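Local coordinates for uncharacterized protein (Staphylococcus aureus subsp. aureus Mu50, PDB 4QPV) that is of unknown function, belongs to the DUF1672 family and has an unusual fold built from a kinked-helix-beta-beta-beta repeat, at residues Ser75-Val83 and Ala94-Ile102; Glu186-Leu194 and Met206-Lys214. All coordinates share one frame; numbering follows the deposited sequence.

Contact 1 (Ser75-Val83 and Ala94-Ile102)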
loop_
_atom_site.group_PDB
_atom_site.type_symbol
_atom_site.label_atom_id
_atom_site.label_comp_id
_atom_site.label_asym_id
_atom_site.label_seq_id
_atom_site.Cartn_x
_atom_site.Cartn_y
_atom_site.Cartn_z
ATOM N N SER A 75 -14.916 10.797 6.349
ATOM C CA SER A 75 -14.512 10.956 4.945
ATOM C C SER A 75 -15.732 11.419 4.159
ATOM O O SER A 75 -16.731 10.696 4.113
ATOM C CB SER A 75 -13.942 9.648 4.394
ATOM O OG SER A 75 -13.416 9.834 3.092
ATOM N N GLY A 76 -15.668 12.642 3.612
ATOM C CA GLY A 76 -16.791 13.262 2.911
ATOM C C GLY A 76 -17.895 13.484 3.917
ATOM O O GLY A 76 -17.634 14.026 4.998
ATOM N N ASP A 77 -19.112 12.986 3.625
ATOM C CA ASP A 77 -20.206 13.091 4.593
ATOM C C ASP A 77 -20.404 11.726 5.293
ATOM O O ASP A 77 -21.356 11.546 6.058
ATOM C CB ASP A 77 -21.520 13.615 3.945
ATOM C CG ASP A 77 -22.237 12.706 2.960
ATOM O OD1 ASP A 77 -21.585 11.791 2.400
ATOM O OD2 ASP A 77 -23.436 12.944 2.707
ATOM N N GLY A 78 -19.505 10.786 5.009
ATOM C CA GLY A 78 -19.524 9.458 5.609
ATOM C C GLY A 78 -18.256 9.127 6.367
ATOM O O GLY A 78 -17.647 9.983 7.017
ATOM N N VAL A 79 -17.867 7.868 6.311
ATOM C CA VAL A 79 -16.691 7.382 7.029
ATOM C C VAL A 79 -15.836 6.546 6.082
ATOM O O VAL A 79 -16.251 6.237 4.955
ATOM C CB VAL A 79 -17.075 6.581 8.307
ATOM C CG1 VAL A 79 -17.849 7.458 9.298
ATOM C CG2 VAL A 79 -17.871 5.311 7.956
ATOM N N GLU A 80 -14.653 6.194 6.547
ATOM C CA GLU A 80 -13.701 5.375 5.797
ATOM C C GLU A 80 -12.923 4.493 6.764
ATOM O O GLU A 80 -12.497 4.967 7.817
ATOM C CB GLU A 80 -12.765 6.260 4.982
ATOM C CG GLU A 80 -11.826 5.491 4.057
ATOM C CD GLU A 80 -11.090 6.412 3.108
ATOM O OE1 GLU A 80 -11.305 7.646 3.177
ATOM O OE2 GLU A 80 -10.305 5.897 2.283
ATOM N N VAL A 81 -12.759 3.210 6.405
ATOM C CA VAL A 81 -12.044 2.220 7.220
ATOM C C VAL A 81 -10.786 1.792 6.500
ATOM O O VAL A 81 -10.877 1.295 5.377
ATOM C CB VAL A 81 -12.890 0.958 7.563
ATOM C CG1 VAL A 81 -12.211 0.105 8.635
ATOM C CG2 VAL A 81 -14.302 1.314 7.968
ATOM N N PHE A 82 -9.637 1.942 7.154
ATOM C CA PHE A 82 -8.339 1.497 6.649
ATOM C C PHE A 82 -8.164 0.111 7.248
ATOM O O PHE A 82 -8.510 -0.079 8.421
ATOM C CB PHE A 82 -7.237 2.463 7.092
ATOM C CG PHE A 82 -7.239 3.754 6.313
ATOM C CD1 PHE A 82 -8.229 4.718 6.528
ATOM C CD2 PHE A 82 -6.255 4.013 5.365
ATOM C CE1 PHE A 82 -8.244 5.901 5.785
ATOM C CE2 PHE A 82 -6.272 5.200 4.624
ATOM C CZ PHE A 82 -7.260 6.133 4.842
ATOM N N VAL A 83 -7.695 -0.851 6.450
ATOM C CA VAL A 83 -7.522 -2.225 6.901
ATOM C C VAL A 83 -6.121 -2.741 6.535
ATOM O O VAL A 83 -5.522 -2.279 5.570
ATOM C CB VAL A 83 -8.621 -3.190 6.351
ATOM C CG1 VAL A 83 -10.038 -2.755 6.762
ATOM C CG2 VAL A 83 -8.517 -3.369 4.822
ATOM N N ALA A 94 -5.477 -1.344 2.700
ATOM C CA ALA A 94 -6.488 -0.804 1.800
ATOM C C ALA A 94 -7.473 -0.008 2.605
ATOM O O ALA A 94 -7.397 -0.016 3.835
ATOM C CB ALA A 94 -7.202 -1.967 1.092
ATOM N N SER A 95 -8.394 0.689 1.930
ATOM C CA SER A 95 -9.458 1.410 2.631
ATOM C C SER A 95 -10.736 1.337 1.841
ATOM O O SER A 95 -10.723 1.167 0.609
ATOM C CB SER A 95 -9.070 2.857 2.933
ATOM O OG SER A 95 -9.182 3.676 1.780
ATOM N N ILE A 96 -11.856 1.468 2.559
ATOM C CA ILE A 96 -13.178 1.422 1.958
ATOM C C ILE A 96 -14.032 2.555 2.532
ATOM O O ILE A 96 -14.097 2.667 3.762
ATOM C CB ILE A 96 -13.850 0.019 2.140
ATOM C CG1 ILE A 96 -15.230 -0.071 1.454
ATOM C CG2 ILE A 96 -13.922 -0.442 3.607
ATOM C CD1 ILE A 96 -15.205 -0.136 -0.071
ATOM N N PRO A 97 -14.711 3.375 1.698
ATOM C CA PRO A 97 -15.602 4.391 2.280
ATOM C C PRO A 97 -16.970 3.787 2.566
ATOM O O PRO A 97 -17.390 2.833 1.893
ATOM C CB PRO A 97 -15.660 5.455 1.184
ATOM C CG PRO A 97 -15.528 4.677 -0.093
ATOM C CD PRO A 97 -14.749 3.422 0.212
ATOM N N PHE A 98 -17.692 4.353 3.541
ATOM C CA PHE A 98 -19.064 3.950 3.830
ATOM C C PHE A 98 -19.933 5.146 4.111
ATOM O O PHE A 98 -19.436 6.139 4.640
ATOM C CB PHE A 98 -19.116 3.058 5.088
ATOM C CG PHE A 98 -18.547 1.669 5.022
ATOM C CD1 PHE A 98 -18.994 0.763 4.061
ATOM C CD2 PHE A 98 -17.694 1.206 6.016
ATOM C CE1 PHE A 98 -18.519 -0.554 4.046
ATOM C CE2 PHE A 98 -17.277 -0.125 6.037
ATOM C CZ PHE A 98 -17.704 -0.999 5.057
ATOM N N ASP A 99 -21.246 5.019 3.886
ATOM C CA ASP A 99 -22.198 6.041 4.337
ATOM C C ASP A 99 -22.414 5.798 5.832
ATOM O O ASP A 99 -22.129 4.701 6.310
ATOM C CB ASP A 99 -23.538 5.940 3.574
ATOM C CG ASP A 99 -23.444 6.242 2.092
ATOM O OD1 ASP A 99 -22.569 7.054 1.701
ATOM O OD2 ASP A 99 -24.243 5.674 1.324
ATOM N N LYS A 100 -22.921 6.788 6.564
ATOM C CA LYS A 100 -23.232 6.629 7.997
ATOM C C LYS A 100 -24.224 5.479 8.209
ATOM O O LYS A 100 -24.193 4.840 9.255
ATOM C CB LYS A 100 -23.814 7.941 8.560
ATOM C CG LYS A 100 -22.798 9.072 8.697
ATOM C CD LYS A 100 -23.528 10.404 8.825
ATOM C CE LYS A 100 -23.308 11.046 10.165
ATOM N NZ LYS A 100 -24.385 12.019 10.507
ATOM N N SER A 101 -25.072 5.180 7.192
ATOM C CA SER A 101 -26.065 4.094 7.246
ATOM C C SER A 101 -25.425 2.693 7.384
ATOM O O SER A 101 -26.150 1.727 7.615
ATOM C CB SER A 101 -26.971 4.128 6.021
ATOM O OG SER A 101 -26.221 3.836 4.855
ATOM N N ILE A 102 -24.091 2.583 7.293
ATOM C CA ILE A 102 -23.388 1.305 7.491
ATOM C C ILE A 102 -23.659 0.692 8.892
ATOM O O ILE A 102 -23.603 -0.528 9.032
ATOM C CB ILE A 102 -21.856 1.419 7.222
ATOM C CG1 ILE A 102 -21.219 0.019 6.995
ATOM C CG2 ILE A 102 -21.123 2.225 8.323
ATOM C CD1 ILE A 102 -21.696 -0.757 5.749
HETATM O O HOH W 1 -23.186 9.368 5.338
HETATM O O HOH W 2 -22.031 9.113 2.945
#
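S95 and E80 meet across two antiparallel strands through a hydroxyl that donates to a carboxylate: S95 OG lies 2.5 Å from E80 OE2 and uses the lone pair of that oxygen pointing away from OE1. The glutamate reaches it with an extended chain, CG anti to the backbone N (chi1 -174°). S95 also has a ring to cover, since its CB sits 3.8 Å above the centre of the F82 ring, almost on the ring normal, in a CH-pi contact. One serine thus meets a carboxylate and a ring, its OG held by E80 and by N167 of a nearby loop.

The other face is apolar. V79 turns CG2 into the slot between its backbone N and carbonyl carbon (chi1 -61° for CG1), which sets CG2 3.9 Å from F98 CB. V83 CG2 meets A94 CB at 4.2 Å. In the conformer described, V81 CG2 comes obliquely to the F98 ring, while I102 CG1 covers one face of that ring. Helix 48-63 packs against this side through I51, F58 and F59.

Paired backbone bonds join V79 with F98, V81 with I96 and V83 with A94; V79 N to F98 O, at 2.9 Å, is nearly straight (175°). Beyond F98, water takes over: one molecule links D77 O to K100 N, and another bridges D77 OD1 and D99 OD1. The chemistry implies a two-sided hairpin, mixed on one face, where a serine-carboxylate bond sits beside an aromatic ring, and apolar on the other, under helix 48-63.

Contact 2 (Glu186-Leu194 and Met206-Lys214); sequences EYKRYFQPL and MRNSKKQLK
This is an apolar contact between residues 186-194, which lie on helix 184-190 and just beyond, and the last turns of helix 199-212, at the periphery of the fold and partly backed by helix 116-133. Y190, F191 and L194 face M206, S209 and L213, and the backbones come closest at Y190 and S209, whose CA atoms are 6.0 Å apart.

L213 fits between the two aromatic residues. Its CG stands over one face of the Y190 ring, 4.2 Å from the centroid and 17° off the normal, while R189 CG covers the opposite face. CD2 turns to Y190, whereas CD1 reaches both rings and comes nearest to F191 CE2, at 3.6 Å. Q212 adds its CB, 3.6 Å from Y190 CE1, before its chain bends at chi2 and carries the amide away.

The other end of the interface belongs to M206, a selenomethionine. Its chi1 and chi2 (-76° and -64°) place SE at the edge of the F191 ring, in its plane, 3.8 Å from CD1; L194 CD1 closes in on the same selenium at 4.1 Å. Between these groups, S209 OG comes within 3.3 Å of F191 CE1, yet its polar need is met inside its own helix by donating to M206 O, which K210 N also reaches from the same face of the carbonyl plane. L126 and F129 of helix 116-133 touch F191 as well.

The helix carrying M206 and S209 ends in a Schellman motif at K214, and the whole arrangement is a packing of two helix-containing segments, with a Met-aromatic contact at one end and a leucine CH-pi contact on a tyrosine face at the other.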
loop_
_atom_site.group_PDB
_atom_site.type_symbol
_atom_site.label_atom_id
_atom_site.label_comp_id
_atom_site.label_asym_id
_atom_site.label_seq_id
_atom_site.Cartn_x
_atom_site.Cartn_y
_atom_site.Cartn_z
ATOM N N GLU A 186 -13.751 -10.772 -12.251
ATOM C CA GLU A 186 -12.445 -11.290 -12.657
ATOM C C GLU A 186 -11.661 -11.760 -11.425
ATOM O O GLU A 186 -11.041 -12.826 -11.485
ATOM C CB GLU A 186 -11.655 -10.244 -13.451
ATOM C CG GLU A 186 -12.115 -10.139 -14.896
ATOM C CD GLU A 186 -11.680 -8.916 -15.684
ATOM O OE1 GLU A 186 -11.334 -7.880 -15.070
ATOM O OE2 GLU A 186 -11.749 -8.981 -16.931
ATOM N N TYR A 187 -11.760 -11.019 -10.292
ATOM C CA TYR A 187 -11.124 -11.413 -9.033
ATOM C C TYR A 187 -11.689 -12.760 -8.558
ATOM O O TYR A 187 -10.926 -13.660 -8.203
ATOM C CB TYR A 187 -11.310 -10.339 -7.934
ATOM C CG TYR A 187 -10.770 -10.787 -6.590
ATOM C CD1 TYR A 187 -9.424 -10.617 -6.266
ATOM C CD2 TYR A 187 -11.588 -11.437 -5.666
ATOM C CE1 TYR A 187 -8.907 -11.068 -5.054
ATOM C CE2 TYR A 187 -11.078 -11.909 -4.457
ATOM C CZ TYR A 187 -9.739 -11.704 -4.149
ATOM O OH TYR A 187 -9.218 -12.144 -2.958
ATOM N N LYS A 188 -13.027 -12.885 -8.538
ATOM C CA LYS A 188 -13.704 -14.107 -8.097
ATOM C C LYS A 188 -13.319 -15.314 -8.956
ATOM O O LYS A 188 -13.051 -16.381 -8.417
ATOM C CB LYS A 188 -15.238 -13.920 -8.100
ATOM C CG LYS A 188 -15.749 -12.931 -7.052
ATOM C CD LYS A 188 -15.862 -13.551 -5.667
ATOM C CE LYS A 188 -16.487 -12.614 -4.669
ATOM N NZ LYS A 188 -16.128 -12.983 -3.277
ATOM N N ARG A 189 -13.239 -15.129 -10.272
ATOM C CA ARG A 189 -12.927 -16.200 -11.216
ATOM C C ARG A 189 -11.439 -16.605 -11.221
ATOM O O ARG A 189 -11.143 -17.798 -11.261
ATOM C CB ARG A 189 -13.353 -15.775 -12.633
ATOM C CG ARG A 189 -13.112 -16.824 -13.715
ATOM C CD ARG A 189 -13.530 -16.323 -15.075
ATOM N NE ARG A 189 -13.164 -17.271 -16.127
ATOM C CZ ARG A 189 -13.315 -17.040 -17.426
ATOM N NH1 ARG A 189 -13.816 -15.885 -17.849
ATOM N NH2 ARG A 189 -12.950 -17.955 -18.314
ATOM N N TYR A 190 -10.520 -15.637 -11.218
ATOM C CA TYR A 190 -9.105 -15.957 -11.380
ATOM C C TYR A 190 -8.241 -15.910 -10.117
ATOM O O TYR A 190 -7.207 -16.590 -10.084
ATOM C CB TYR A 190 -8.488 -15.003 -12.412
ATOM C CG TYR A 190 -9.053 -15.146 -13.811
ATOM C CD1 TYR A 190 -8.645 -16.184 -14.646
ATOM C CD2 TYR A 190 -9.954 -14.216 -14.318
ATOM C CE1 TYR A 190 -9.162 -16.321 -15.933
ATOM C CE2 TYR A 190 -10.468 -14.335 -15.611
ATOM C CZ TYR A 190 -10.064 -15.388 -16.416
ATOM O OH TYR A 190 -10.559 -15.500 -17.696
ATOM N N PHE A 191 -8.607 -15.101 -9.104
ATOM C CA PHE A 191 -7.690 -14.940 -7.977
ATOM C C PHE A 191 -8.183 -15.480 -6.625
ATOM O O PHE A 191 -7.389 -16.093 -5.916
ATOM C CB PHE A 191 -7.306 -13.465 -7.852
ATOM C CG PHE A 191 -6.598 -12.951 -9.086
ATOM C CD1 PHE A 191 -5.236 -13.181 -9.276
ATOM C CD2 PHE A 191 -7.284 -12.216 -10.048
ATOM C CE1 PHE A 191 -4.578 -12.702 -10.419
ATOM C CE2 PHE A 191 -6.623 -11.732 -11.186
ATOM C CZ PHE A 191 -5.274 -11.984 -11.366
ATOM N N GLN A 192 -9.451 -15.268 -6.251
ATOM C CA GLN A 192 -9.937 -15.790 -4.964
ATOM C C GLN A 192 -9.666 -17.319 -4.810
ATOM O O GLN A 192 -9.195 -17.703 -3.728
ATOM C CB GLN A 192 -11.428 -15.491 -4.749
ATOM C CG GLN A 192 -11.843 -15.666 -3.291
ATOM C CD GLN A 192 -13.184 -15.067 -2.960
ATOM O OE1 GLN A 192 -13.524 -13.959 -3.388
ATOM N NE2 GLN A 192 -13.937 -15.744 -2.098
ATOM N N PRO A 193 -9.860 -18.196 -5.852
ATOM C CA PRO A 193 -9.577 -19.632 -5.652
ATOM C C PRO A 193 -8.112 -19.957 -5.328
ATOM O O PRO A 193 -7.839 -21.072 -4.893
ATOM C CB PRO A 193 -9.979 -20.272 -6.991
ATOM C CG PRO A 193 -10.917 -19.312 -7.616
ATOM C CD PRO A 193 -10.413 -17.961 -7.205
ATOM N N LEU A 194 -7.177 -19.006 -5.522
ATOM C CA LEU A 194 -5.758 -19.254 -5.271
ATOM C C LEU A 194 -5.347 -19.087 -3.804
ATOM O O LEU A 194 -4.287 -19.596 -3.431
ATOM C CB LEU A 194 -4.871 -18.326 -6.134
ATOM C CG LEU A 194 -5.032 -18.380 -7.650
ATOM C CD1 LEU A 194 -4.090 -17.391 -8.325
ATOM C CD2 LEU A 194 -4.820 -19.795 -8.193
HETATM N N MSE A 206 -0.902 -17.800 -10.314
HETATM C CA MSE A 206 -0.636 -16.386 -10.621
HETATM C C MSE A 206 -0.106 -16.246 -12.050
HETATM O O MSE A 206 -0.524 -15.330 -12.762
HETATM C CB MSE A 206 0.371 -15.783 -9.622
HETATM C CG MSE A 206 -0.237 -15.477 -8.261
HETATM SE SE MSE A 206 -1.641 -14.123 -8.283
HETATM C CE MSE A 206 -0.516 -12.572 -8.469
ATOM N N ARG A 207 0.815 -17.151 -12.464
ATOM C CA ARG A 207 1.370 -17.198 -13.823
ATOM C C ARG A 207 0.254 -17.446 -14.838
ATOM O O ARG A 207 0.145 -16.696 -15.806
ATOM C CB ARG A 207 2.467 -18.277 -13.961
ATOM C CG ARG A 207 3.828 -17.826 -13.453
ATOM C CD ARG A 207 4.851 -18.946 -13.506
ATOM N NE ARG A 207 5.786 -18.850 -12.383
ATOM C CZ ARG A 207 5.843 -19.713 -11.372
ATOM N NH1 ARG A 207 5.043 -20.770 -11.345
ATOM N NH2 ARG A 207 6.719 -19.539 -10.392
ATOM N N ASN A 208 -0.602 -18.461 -14.584
ATOM C CA ASN A 208 -1.731 -18.820 -15.444
ATOM C C ASN A 208 -2.748 -17.672 -15.529
ATOM O O ASN A 208 -3.242 -17.403 -16.618
ATOM C CB ASN A 208 -2.415 -20.119 -14.949
ATOM C CG ASN A 208 -3.603 -20.543 -15.790
ATOM O OD1 ASN A 208 -3.480 -20.853 -16.983
ATOM N ND2 ASN A 208 -4.785 -20.557 -15.182
ATOM N N SER A 209 -3.023 -16.967 -14.402
ATOM C CA SER A 209 -3.968 -15.840 -14.390
ATOM C C SER A 209 -3.534 -14.741 -15.380
ATOM O O SER A 209 -4.365 -14.237 -16.143
ATOM C CB SER A 209 -4.109 -15.257 -12.984
ATOM O OG SER A 209 -2.932 -14.575 -12.576
ATOM N N LYS A 210 -2.233 -14.426 -15.399
ATOM C CA LYS A 210 -1.656 -13.412 -16.279
ATOM C C LYS A 210 -1.786 -13.790 -17.744
ATOM O O LYS A 210 -2.016 -12.910 -18.575
ATOM C CB LYS A 210 -0.182 -13.162 -15.936
ATOM C CG LYS A 210 -0.033 -12.276 -14.706
ATOM C CD LYS A 210 1.417 -11.956 -14.372
ATOM C CE LYS A 210 1.517 -11.065 -13.151
ATOM N NZ LYS A 210 0.939 -11.711 -11.942
ATOM N N LYS A 211 -1.630 -15.091 -18.060
ATOM C CA LYS A 211 -1.750 -15.601 -19.421
ATOM C C LYS A 211 -3.207 -15.478 -19.875
ATOM O O LYS A 211 -3.456 -14.937 -20.946
ATOM C CB LYS A 211 -1.250 -17.053 -19.506
ATOM C CG LYS A 211 -0.807 -17.463 -20.902
ATOM C CD LYS A 211 -0.156 -18.839 -20.911
ATOM C CE LYS A 211 0.315 -19.233 -22.292
ATOM N NZ LYS A 211 0.974 -20.566 -22.291
ATOM N N GLN A 212 -4.159 -15.900 -19.026
ATOM C CA GLN A 212 -5.597 -15.872 -19.325
ATOM C C GLN A 212 -6.146 -14.432 -19.466
ATOM O O GLN A 212 -6.976 -14.179 -20.346
ATOM C CB GLN A 212 -6.393 -16.646 -18.255
ATOM C CG GLN A 212 -6.066 -18.151 -18.145
ATOM C CD GLN A 212 -5.893 -18.881 -19.467
ATOM O OE1 GLN A 212 -6.794 -18.920 -20.315
ATOM N NE2 GLN A 212 -4.720 -19.484 -19.661
ATOM N N LEU A 213 -5.645 -13.502 -18.642
ATOM C CA LEU A 213 -6.053 -12.089 -18.622
ATOM C C LEU A 213 -5.185 -11.219 -19.541
ATOM O O LEU A 213 -5.398 -10.003 -19.616
ATOM C CB LEU A 213 -6.032 -11.528 -17.185
ATOM C CG LEU A 213 -7.173 -12.006 -16.281
ATOM C CD1 LEU A 213 -6.800 -11.872 -14.816
ATOM C CD2 LEU A 213 -8.477 -11.273 -16.584
ATOM N N LYS A 214 -4.209 -11.850 -20.226
ATOM C CA LYS A 214 -3.304 -11.253 -21.207
ATOM C C LYS A 214 -2.560 -10.030 -20.624
ATOM O O LYS A 214 -2.579 -8.937 -21.196
ATOM C CB LYS A 214 -4.064 -10.911 -22.508
ATOM C CG LYS A 214 -4.374 -12.152 -23.362
ATOM C CD LYS A 214 -5.829 -12.226 -23.772
ATOM C CE LYS A 214 -6.200 -13.538 -24.436
ATOM N NZ LYS A 214 -5.578 -13.701 -25.780
#

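Both segments of contact 1 precede those of contact 2 in sequence, and all four belong to the DUF1672 family region. The contact centres lie 28 Å apart and their nearest atoms about 11 Å, so neither touches the other. Contact 1 joins strands 78-87 and 90-98 of the three-stranded antiparallel sheet, whereas contact 2 joins the segments that lie on helices 184-190 and 199-212. Helix 48-63 meets the hairpin through I51, F58 and F59 and, near its end, the 186-194 segment, where N62 and F63 bond with K188 and Y187. These are residues other than those packed against 206-214, so one helix borders both regions without entering the second interface.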